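Local coordinates for coenzyme Q-binding protein COQ10 START domain-containing protein (Thermus thermophilus, PDB 2D4R) that is of unknown function but, as a putative member of the START domain superfamily, probably binds a lipid or another hydrophobic ligand, at residues E7-A12 with G99-L104. Sequence-based numbering, arbitrary orientation.
Sequences ERYIPA and GTRVVL
Strand 3-10, at one border of the antiparallel sheet, pairs here with strand 100-109 just before the chain turns off towards helix 14-22. In two hydrogen-bonded pairs, Arg8 and Val102 exchange N-H and C=O in both directions, Val102 N to Arg8 O at 2.8 Å; Ile10 and Thr100 do the same, and Ile10 N to Thr100 O, 2.7 Å, is the straightest of the four backbone bonds, 169°. Beyond the strand end the chain swings round Pro11, the centre of an inverse gamma turn, and brings Ala12 O back to Thr100 OG1 at 2.5 Å. That hydroxyl donates in the carbonyl plane, extending the ladder by a side chain.

The fold is the helix-grip type of START and Bet v 1 relatives, a curved sheet wrapped round a long C-terminal helix. Ile10 and Val102 lie on the helix-facing side, crossing obliquely with Ile10 CD1 4.1 Å from Val102 CG2; Ile10 also touches Glu139 and Val102 touches Leu135, both of helix 120-144.

On the other face Arg101 reaches across the neighbouring strand between Glu7 and Tyr9. Its chain, bent at chi2 (127°) and chi3, puts NE 3.4 Å from Glu7 OE1 in a salt bridge, carboxylate and guanidinium planes steeply turned (78°), and NH2 3.3 Å from Tyr9 CB. Glu96 takes NH2 in a second salt bridge, while Arg5 pairs with Glu7 OE2. An alanine in place of Arg101 would probably cost Glu96 this salt bridge, leave Glu7 only Arg5 of its two cations, and uncover Tyr9 CB. The Tyr9 ring runs past Thr100 O, bringing its OH 3.6 Å from Gly99 CA, where a side chain would collide with it.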
loop_
_atom_site.group_PDB
_atom_site.type_symbol
_atom_site.label_atom_id
_atom_site.label_comp_id
_atom_site.label_asym_id
_atom_site.label_seq_id
_atom_site.Cartn_x
_atom_site.Cartn_y
_atom_site.Cartn_z
ATOM N N GLU A 7 -10.489 -3.017 -2.480
ATOM C CA GLU A 7 -10.629 -4.402 -2.918
ATOM C C GLU A 7 -10.540 -4.389 -4.437
ATOM O O GLU A 7 -11.159 -3.553 -5.090
ATOM C CB GLU A 7 -11.993 -4.938 -2.472
ATOM C CG GLU A 7 -12.172 -6.443 -2.522
ATOM C CD GLU A 7 -13.457 -6.888 -1.839
ATOM O OE1 GLU A 7 -14.549 -6.545 -2.341
ATOM O OE2 GLU A 7 -13.376 -7.575 -0.796
ATOM N N ARG A 8 -9.764 -5.301 -5.008
ATOM C CA ARG A 8 -9.578 -5.287 -6.447
ATOM C C ARG A 8 -9.272 -6.683 -6.986
ATOM O O ARG A 8 -8.471 -7.432 -6.399
ATOM C CB ARG A 8 -8.451 -4.315 -6.808
ATOM C CG ARG A 8 -8.321 -4.006 -8.290
ATOM C CD ARG A 8 -7.432 -2.800 -8.487
ATOM N NE ARG A 8 -7.230 -2.459 -9.889
ATOM C CZ ARG A 8 -8.049 -1.686 -10.592
ATOM N NH1 ARG A 8 -7.784 -1.419 -11.866
ATOM N NH2 ARG A 8 -9.140 -1.188 -10.026
ATOM N N TYR A 9 -9.919 -7.028 -8.102
ATOM C CA TYR A 9 -9.695 -8.313 -8.756
ATOM C C TYR A 9 -8.589 -8.206 -9.803
ATOM O O TYR A 9 -8.631 -7.332 -10.670
ATOM C CB TYR A 9 -10.979 -8.810 -9.429
ATOM C CG TYR A 9 -10.751 -10.038 -10.271
ATOM C CD1 TYR A 9 -10.616 -11.293 -9.675
ATOM C CD2 TYR A 9 -10.593 -9.941 -11.658
ATOM C CE1 TYR A 9 -10.318 -12.419 -10.435
ATOM C CE2 TYR A 9 -10.298 -11.066 -12.428
ATOM C CZ TYR A 9 -10.157 -12.301 -11.807
ATOM O OH TYR A 9 -9.824 -13.410 -12.546
ATOM N N ILE A 10 -7.603 -9.095 -9.718
ATOM C CA ILE A 10 -6.518 -9.112 -10.696
ATOM C C ILE A 10 -6.400 -10.466 -11.407
ATOM O O ILE A 10 -6.249 -11.507 -10.776
ATOM C CB ILE A 10 -5.176 -8.748 -10.027
ATOM C CG1 ILE A 10 -5.228 -7.283 -9.565
ATOM C CG2 ILE A 10 -4.017 -8.963 -10.997
ATOM C CD1 ILE A 10 -3.999 -6.806 -8.802
ATOM N N PRO A 11 -6.479 -10.458 -12.743
ATOM C CA PRO A 11 -6.382 -11.687 -13.540
ATOM C C PRO A 11 -4.989 -12.326 -13.553
ATOM O O PRO A 11 -4.251 -12.212 -14.527
ATOM C CB PRO A 11 -6.830 -11.244 -14.928
ATOM C CG PRO A 11 -6.555 -9.779 -14.960
ATOM C CD PRO A 11 -6.781 -9.282 -13.575
ATOM N N ALA A 12 -4.649 -13.007 -12.460
ATOM C CA ALA A 12 -3.367 -13.691 -12.325
ATOM C C ALA A 12 -3.390 -14.477 -11.018
ATOM O O ALA A 12 -4.045 -14.072 -10.065
ATOM C CB ALA A 12 -2.233 -12.682 -12.326
ATOM N N GLY A 99 -7.601 -16.225 -10.704
ATOM C CA GLY A 99 -7.229 -14.845 -10.470
ATOM C C GLY A 99 -7.194 -14.533 -8.996
ATOM O O GLY A 99 -7.368 -15.417 -8.163
ATOM N N THR A 100 -6.982 -13.263 -8.683
ATOM C CA THR A 100 -6.723 -12.837 -7.322
ATOM C C THR A 100 -7.658 -11.718 -6.876
ATOM O O THR A 100 -7.773 -10.690 -7.535
ATOM C CB THR A 100 -5.275 -12.339 -7.193
ATOM O OG1 THR A 100 -4.386 -13.355 -7.661
ATOM C CG2 THR A 100 -4.945 -12.016 -5.745
ATOM N N ARG A 101 -8.326 -11.915 -5.747
ATOM C CA ARG A 101 -8.986 -10.800 -5.092
ATOM C C ARG A 101 -8.021 -10.207 -4.066
ATOM O O ARG A 101 -7.742 -10.816 -3.021
ATOM C CB ARG A 101 -10.266 -11.265 -4.404
ATOM C CG ARG A 101 -11.000 -10.135 -3.704
ATOM C CD ARG A 101 -12.447 -10.055 -4.125
ATOM N NE ARG A 101 -12.833 -8.683 -4.433
ATOM C CZ ARG A 101 -12.990 -8.208 -5.666
ATOM N NH1 ARG A 101 -13.342 -6.940 -5.852
ATOM N NH2 ARG A 101 -12.805 -9.002 -6.714
ATOM N N VAL A 102 -7.497 -9.025 -4.378
ATOM C CA VAL A 102 -6.565 -8.354 -3.487
ATOM C C VAL A 102 -7.316 -7.419 -2.549
ATOM O O VAL A 102 -8.123 -6.593 -2.990
ATOM C CB VAL A 102 -5.502 -7.558 -4.283
ATOM C CG1 VAL A 102 -4.538 -6.869 -3.332
ATOM C CG2 VAL A 102 -4.723 -8.500 -5.189
ATOM N N VAL A 103 -7.056 -7.568 -1.253
ATOM C CA VAL A 103 -7.692 -6.730 -0.245
ATOM C C VAL A 103 -6.660 -5.929 0.540
ATOM O O VAL A 103 -5.744 -6.489 1.138
ATOM C CB VAL A 103 -8.508 -7.568 0.746
ATOM C CG1 VAL A 103 -9.323 -6.649 1.648
ATOM C CG2 VAL A 103 -9.394 -8.545 -0.010
ATOM N N LEU A 104 -6.824 -4.614 0.534
ATOM C CA LEU A 104 -5.888 -3.726 1.207
ATOM C C LEU A 104 -6.592 -2.925 2.296
ATOM O O LEU A 104 -7.502 -2.143 2.021
ATOM C CB LEU A 104 -5.247 -2.769 0.196
ATOM C CG LEU A 104 -4.320 -1.689 0.749
ATOM C CD1 LEU A 104 -3.261 -2.322 1.629
ATOM C CD2 LEU A 104 -3.682 -0.924 -0.406
#